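Local coordinates for protein tRNA-splicing endonuclease (Sulfolobus tokodaii, PDB 2CV8) that probably excises introns from precursor tRNA, cutting at both splice sites to leave 2',3'-cyclic phosphate and 5'-hydroxyl ends, at residues B[18-31]-B[38-52]. Numbering follows the deposited sequence.
Sequences ARLIYKMGYYGKPI and SAEEINSELILSLIE
K29 and I47 form a hydrogen-bonded antiparallel pair. K29 N donates to I47 O, and I47 N returns a bond to K29 O, each 2.9 Å long. The ladder runs on with a longer bond from I31 N to E45 O. S44 OG then donates to I31 O at 2.6 Å.

At the other end of the pairing, G28 N gives a nearly straight bond (171°) to E52 OE2. It meets the oxygen on the syn side, 30° out of the carboxylate plane. R105 donates to G28 O. E52 also forms a capping box with S49 at the start of helix 50-58, though both its bonds are weak.

R19 binds 38-52 side-on. Its NE and NH2 both donate to I42 O, at 2.6 and 2.8 Å, and the oxygen lies close to the guanidinium plane. The chain is extended from CG to NE, which carries the group past A39. E40 OE1 makes a long salt bridge from well outside that plane, so charge alone links the two. A leucine in place of R19 would probably leave I42 O without both donors and let the 39-42 turn shift.

These segments belong to the N-terminal domain. Within this chain, strand 29-30 is an outer strand of its mixed sheet, next to 46-49, and helix 15-25 packs on the same sheet.

A18 CB rests on L46 CB at 3.5 Å. I42 CD1 sits over one face of the Y22 ring, a CH-pi contact, while A39 CB meets the ring edge. Y22 CG is anti to the backbone N (chi1 -172°), which turns the ring toward I42. Y22 OH bonds to P36 O. P30 CG packs against I42 CD1. I31 CD1 touches I47 CD1 on the opposite sheet face.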
loop_
_atom_site.group_PDB
_atom_site.type_symbol
_atom_site.label_atom_id
_atom_site.label_comp_id
_atom_site.label_asym_id
_atom_site.label_seq_id
_atom_site.Cartn_x
_atom_site.Cartn_y
_atom_site.Cartn_z
ATOM N N ALA B 18 -21.188 -4.913 -31.301
ATOM C CA ALA B 18 -20.166 -5.502 -30.448
ATOM C C ALA B 18 -18.780 -5.054 -30.906
ATOM O O ALA B 18 -18.067 -4.387 -30.167
ATOM C CB ALA B 18 -20.263 -7.018 -30.492
ATOM N N ARG B 19 -18.408 -5.416 -32.130
ATOM C CA ARG B 19 -17.105 -5.047 -32.684
ATOM C C ARG B 19 -16.809 -3.552 -32.618
ATOM O O ARG B 19 -15.649 -3.157 -32.510
ATOM C CB ARG B 19 -16.997 -5.513 -34.138
ATOM C CG ARG B 19 -16.854 -7.011 -34.289
ATOM C CD ARG B 19 -16.838 -7.420 -35.743
ATOM N NE ARG B 19 -16.546 -8.842 -35.903
ATOM C CZ ARG B 19 -16.523 -9.469 -37.074
ATOM N NH1 ARG B 19 -16.780 -8.798 -38.188
ATOM N NH2 ARG B 19 -16.230 -10.764 -37.130
ATOM N N LEU B 20 -17.851 -2.726 -32.702
ATOM C CA LEU B 20 -17.674 -1.278 -32.643
ATOM C C LEU B 20 -17.362 -0.834 -31.216
ATOM O O LEU B 20 -16.394 -0.106 -30.977
ATOM C CB LEU B 20 -18.930 -0.565 -33.150
ATOM C CG LEU B 20 -19.316 -0.866 -34.601
ATOM C CD1 LEU B 20 -20.522 -0.032 -34.991
ATOM C CD2 LEU B 20 -18.143 -0.570 -35.525
ATOM N N ILE B 21 -18.183 -1.286 -30.273
ATOM C CA ILE B 21 -17.999 -0.959 -28.865
ATOM C C ILE B 21 -16.612 -1.410 -28.392
ATOM O O ILE B 21 -15.981 -0.761 -27.557
ATOM C CB ILE B 21 -19.082 -1.645 -28.000
ATOM C CG1 ILE B 21 -20.473 -1.140 -28.416
ATOM C CG2 ILE B 21 -18.835 -1.358 -26.525
ATOM C CD1 ILE B 21 -21.638 -1.870 -27.782
ATOM N N TYR B 22 -16.140 -2.523 -28.939
ATOM C CA TYR B 22 -14.843 -3.056 -28.564
ATOM C C TYR B 22 -13.751 -2.232 -29.219
ATOM O O TYR B 22 -12.717 -1.964 -28.613
ATOM C CB TYR B 22 -14.723 -4.513 -29.005
ATOM C CG TYR B 22 -13.485 -5.194 -28.483
ATOM C CD1 TYR B 22 -13.374 -5.555 -27.138
ATOM C CD2 TYR B 22 -12.409 -5.459 -29.327
ATOM C CE1 TYR B 22 -12.223 -6.168 -26.646
ATOM C CE2 TYR B 22 -11.250 -6.068 -28.844
ATOM C CZ TYR B 22 -11.165 -6.422 -27.506
ATOM O OH TYR B 22 -10.025 -7.039 -27.045
ATOM N N LYS B 23 -13.977 -1.838 -30.467
ATOM C CA LYS B 23 -12.991 -1.032 -31.176
ATOM C C LYS B 23 -12.787 0.294 -30.452
ATOM O O LYS B 23 -11.654 0.753 -30.302
ATOM C CB LYS B 23 -13.437 -0.772 -32.621
ATOM C CG LYS B 23 -12.817 -1.719 -33.641
ATOM C CD LYS B 23 -13.129 -1.300 -35.070
ATOM C CE LYS B 23 -12.328 -2.123 -36.070
ATOM N NZ LYS B 23 -12.605 -3.586 -35.972
HETATM N N MSE B 24 -13.890 0.893 -30.001
HETATM C CA MSE B 24 -13.848 2.166 -29.288
HETATM C C MSE B 24 -12.627 2.274 -28.372
HETATM O O MSE B 24 -11.900 3.267 -28.406
HETATM C CB MSE B 24 -15.124 2.357 -28.456
HETATM C CG MSE B 24 -16.396 2.609 -29.259
HETATM SE SE MSE B 24 -17.966 2.886 -28.121
HETATM C CE MSE B 24 -17.264 4.387 -27.114
ATOM N N GLY B 25 -12.402 1.251 -27.556
ATOM C CA GLY B 25 -11.271 1.282 -26.654
ATOM C C GLY B 25 -11.116 0.038 -25.809
ATOM O O GLY B 25 -10.808 0.121 -24.632
ATOM N N TYR B 26 -11.312 -1.124 -26.412
ATOM C CA TYR B 26 -11.184 -2.386 -25.694
ATOM C C TYR B 26 -12.128 -2.498 -24.501
ATOM O O TYR B 26 -11.696 -2.615 -23.356
ATOM C CB TYR B 26 -9.739 -2.590 -25.228
ATOM C CG TYR B 26 -8.734 -2.566 -26.359
ATOM C CD1 TYR B 26 -8.175 -1.364 -26.797
ATOM C CD2 TYR B 26 -8.347 -3.747 -27.001
ATOM C CE1 TYR B 26 -7.253 -1.333 -27.843
ATOM C CE2 TYR B 26 -7.425 -3.730 -28.052
ATOM C CZ TYR B 26 -6.879 -2.517 -28.465
ATOM O OH TYR B 26 -5.949 -2.488 -29.484
ATOM N N TYR B 27 -13.423 -2.448 -24.783
ATOM C CA TYR B 27 -14.433 -2.582 -23.753
ATOM C C TYR B 27 -15.020 -3.991 -23.840
ATOM O O TYR B 27 -15.108 -4.569 -24.926
ATOM C CB TYR B 27 -15.562 -1.567 -23.956
ATOM C CG TYR B 27 -15.181 -0.130 -23.695
ATOM C CD1 TYR B 27 -14.570 0.641 -24.678
ATOM C CD2 TYR B 27 -15.436 0.460 -22.460
ATOM C CE1 TYR B 27 -14.228 1.964 -24.435
ATOM C CE2 TYR B 27 -15.091 1.781 -22.205
ATOM C CZ TYR B 27 -14.492 2.524 -23.193
ATOM O OH TYR B 27 -14.160 3.831 -22.930
ATOM N N GLY B 28 -15.423 -4.536 -22.698
ATOM C CA GLY B 28 -16.016 -5.858 -22.676
ATOM C C GLY B 28 -15.148 -6.994 -23.181
ATOM O O GLY B 28 -14.029 -6.791 -23.663
ATOM N N LYS B 29 -15.690 -8.203 -23.067
ATOM C CA LYS B 29 -15.013 -9.419 -23.489
ATOM C C LYS B 29 -15.967 -10.285 -24.303
ATOM O O LYS B 29 -17.112 -10.490 -23.919
ATOM C CB LYS B 29 -14.546 -10.184 -22.255
ATOM C CG LYS B 29 -13.844 -11.499 -22.546
ATOM C CD LYS B 29 -13.433 -12.192 -21.250
ATOM C CE LYS B 29 -12.822 -13.559 -21.517
ATOM N NZ LYS B 29 -13.790 -14.495 -22.156
ATOM N N PRO B 30 -15.519 -10.778 -25.463
ATOM C CA PRO B 30 -16.402 -11.623 -26.267
ATOM C C PRO B 30 -16.509 -12.994 -25.614
ATOM O O PRO B 30 -15.575 -13.450 -24.947
ATOM C CB PRO B 30 -15.695 -11.677 -27.616
ATOM C CG PRO B 30 -14.960 -10.386 -27.666
ATOM C CD PRO B 30 -14.385 -10.308 -26.272
ATOM N N ILE B 31 -17.666 -13.624 -25.789
ATOM C CA ILE B 31 -17.949 -14.945 -25.232
ATOM C C ILE B 31 -17.150 -16.046 -25.937
ATOM O O ILE B 31 -17.247 -16.200 -27.156
ATOM C CB ILE B 31 -19.451 -15.280 -25.388
ATOM C CG1 ILE B 31 -20.296 -14.245 -24.639
ATOM C CG2 ILE B 31 -19.727 -16.706 -24.920
ATOM C CD1 ILE B 31 -21.737 -14.690 -24.402
ATOM N N SER B 38 -7.727 -7.970 -32.245
ATOM C CA SER B 38 -8.523 -6.917 -32.875
ATOM C C SER B 38 -10.008 -7.253 -32.780
ATOM O O SER B 38 -10.375 -8.401 -32.506
ATOM C CB SER B 38 -8.139 -6.761 -34.344
ATOM O OG SER B 38 -8.267 -7.993 -35.033
ATOM N N ALA B 39 -10.860 -6.253 -32.997
ATOM C CA ALA B 39 -12.302 -6.472 -32.948
ATOM C C ALA B 39 -12.671 -7.320 -34.164
ATOM O O ALA B 39 -13.765 -7.876 -34.272
ATOM C CB ALA B 39 -13.032 -5.144 -32.998
ATOM N N GLU B 40 -11.711 -7.417 -35.069
ATOM C CA GLU B 40 -11.859 -8.155 -36.300
ATOM C C GLU B 40 -12.086 -9.643 -36.029
ATOM O O GLU B 40 -12.804 -10.316 -36.772
ATOM C CB GLU B 40 -10.603 -7.911 -37.141
ATOM C CG GLU B 40 -10.756 -8.097 -38.629
ATOM C CD GLU B 40 -12.022 -7.498 -39.173
ATOM O OE1 GLU B 40 -13.079 -8.160 -39.065
ATOM O OE2 GLU B 40 -11.964 -6.371 -39.705
ATOM N N GLU B 41 -11.498 -10.161 -34.957
ATOM C CA GLU B 41 -11.672 -11.578 -34.640
ATOM C C GLU B 41 -12.810 -11.890 -33.662
ATOM O O GLU B 41 -12.865 -12.980 -33.102
ATOM C CB GLU B 41 -10.345 -12.178 -34.134
ATOM C CG GLU B 41 -9.586 -11.336 -33.116
ATOM C CD GLU B 41 -8.157 -11.837 -32.887
ATOM O OE1 GLU B 41 -7.990 -13.003 -32.464
ATOM O OE2 GLU B 41 -7.205 -11.058 -33.134
ATOM N N ILE B 42 -13.721 -10.940 -33.474
ATOM C CA ILE B 42 -14.859 -11.126 -32.573
ATOM C C ILE B 42 -16.074 -11.608 -33.363
ATOM O O ILE B 42 -16.500 -10.954 -34.320
ATOM C CB ILE B 42 -15.245 -9.797 -31.840
ATOM C CG1 ILE B 42 -14.119 -9.367 -30.896
ATOM C CG2 ILE B 42 -16.557 -9.984 -31.063
ATOM C CD1 ILE B 42 -14.373 -8.041 -30.177
ATOM N N ASN B 43 -16.634 -12.745 -32.961
ATOM C CA ASN B 43 -17.799 -13.306 -33.642
ATOM C C ASN B 43 -18.872 -13.717 -32.664
ATOM O O ASN B 43 -19.893 -14.275 -33.051
ATOM C CB ASN B 43 -17.411 -14.526 -34.468
ATOM C CG ASN B 43 -16.514 -14.176 -35.622
ATOM O OD1 ASN B 43 -15.304 -13.992 -35.457
ATOM N ND2 ASN B 43 -17.103 -14.062 -36.809
ATOM N N SER B 44 -18.632 -13.454 -31.391
ATOM C CA SER B 44 -19.601 -13.803 -30.375
ATOM C C SER B 44 -20.009 -12.541 -29.638
ATOM O O SER B 44 -19.260 -11.570 -29.603
ATOM C CB SER B 44 -19.008 -14.824 -29.407
ATOM O OG SER B 44 -17.817 -14.339 -28.811
ATOM N N GLU B 45 -21.205 -12.566 -29.065
ATOM C CA GLU B 45 -21.748 -11.438 -28.321
ATOM C C GLU B 45 -20.738 -10.828 -27.364
ATOM O O GLU B 45 -20.025 -11.527 -26.664
ATOM C CB GLU B 45 -23.005 -11.868 -27.556
ATOM C CG GLU B 45 -22.995 -13.294 -27.048
ATOM C CD GLU B 45 -23.561 -14.273 -28.054
ATOM O OE1 GLU B 45 -23.800 -15.441 -27.688
ATOM O OE2 GLU B 45 -23.772 -13.873 -29.214
ATOM N N LEU B 46 -20.686 -9.508 -27.355
ATOM C CA LEU B 46 -19.773 -8.776 -26.501
ATOM C C LEU B 46 -20.395 -8.711 -25.115
ATOM O O LEU B 46 -21.570 -8.389 -24.970
ATOM C CB LEU B 46 -19.575 -7.363 -27.078
ATOM C CG LEU B 46 -18.379 -6.469 -26.722
ATOM C CD1 LEU B 46 -18.640 -5.704 -25.449
ATOM C CD2 LEU B 46 -17.122 -7.338 -26.614
ATOM N N ILE B 47 -19.618 -9.040 -24.092
ATOM C CA ILE B 47 -20.132 -8.970 -22.735
ATOM C C ILE B 47 -19.483 -7.850 -21.926
ATOM O O ILE B 47 -18.274 -7.830 -21.723
ATOM C CB ILE B 47 -19.972 -10.318 -22.018
ATOM C CG1 ILE B 47 -21.055 -11.270 -22.538
ATOM C CG2 ILE B 47 -20.099 -10.144 -20.507
ATOM C CD1 ILE B 47 -21.252 -12.507 -21.717
ATOM N N LEU B 48 -20.303 -6.907 -21.480
ATOM C CA LEU B 48 -19.831 -5.771 -20.701
ATOM C C LEU B 48 -20.248 -5.898 -19.253
ATOM O O LEU B 48 -21.342 -6.357 -18.953
ATOM C CB LEU B 48 -20.403 -4.460 -21.252
ATOM C CG LEU B 48 -19.967 -3.939 -22.627
ATOM C CD1 LEU B 48 -20.732 -2.643 -22.929
ATOM C CD2 LEU B 48 -18.444 -3.701 -22.652
ATOM N N SER B 49 -19.369 -5.476 -18.355
ATOM C CA SER B 49 -19.657 -5.510 -16.933
ATOM C C SER B 49 -20.445 -4.246 -16.616
ATOM O O SER B 49 -20.413 -3.285 -17.394
ATOM C CB SER B 49 -18.358 -5.517 -16.136
ATOM O OG SER B 49 -17.602 -4.341 -16.364
ATOM N N LEU B 50 -21.160 -4.238 -15.493
ATOM C CA LEU B 50 -21.924 -3.053 -15.127
ATOM C C LEU B 50 -21.039 -1.812 -15.083
ATOM O O LEU B 50 -21.451 -0.738 -15.523
ATOM C CB LEU B 50 -22.621 -3.254 -13.784
ATOM C CG LEU B 50 -23.970 -3.961 -13.917
ATOM C CD1 LEU B 50 -24.507 -4.357 -12.549
ATOM C CD2 LEU B 50 -24.936 -3.034 -14.648
ATOM N N ILE B 51 -19.820 -1.958 -14.567
ATOM C CA ILE B 51 -18.901 -0.828 -14.493
ATOM C C ILE B 51 -18.658 -0.246 -15.890
ATOM O O ILE B 51 -18.697 0.968 -16.072
ATOM C CB ILE B 51 -17.568 -1.246 -13.841
ATOM C CG1 ILE B 51 -17.789 -1.482 -12.350
ATOM C CG2 ILE B 51 -16.524 -0.170 -14.008
ATOM C CD1 ILE B 51 -16.545 -1.917 -11.620
ATOM N N GLU B 52 -18.415 -1.109 -16.870
ATOM C CA GLU B 52 -18.196 -0.661 -18.238
ATOM C C GLU B 52 -19.485 -0.082 -18.841
ATOM O O GLU B 52 -19.482 0.994 -19.452
ATOM C CB GLU B 52 -17.730 -1.824 -19.109
ATOM C CG GLU B 52 -16.379 -2.362 -18.743
ATOM C CD GLU B 52 -15.896 -3.394 -19.727
ATOM O OE1 GLU B 52 -16.548 -4.451 -19.847
ATOM O OE2 GLU B 52 -14.867 -3.148 -20.387
#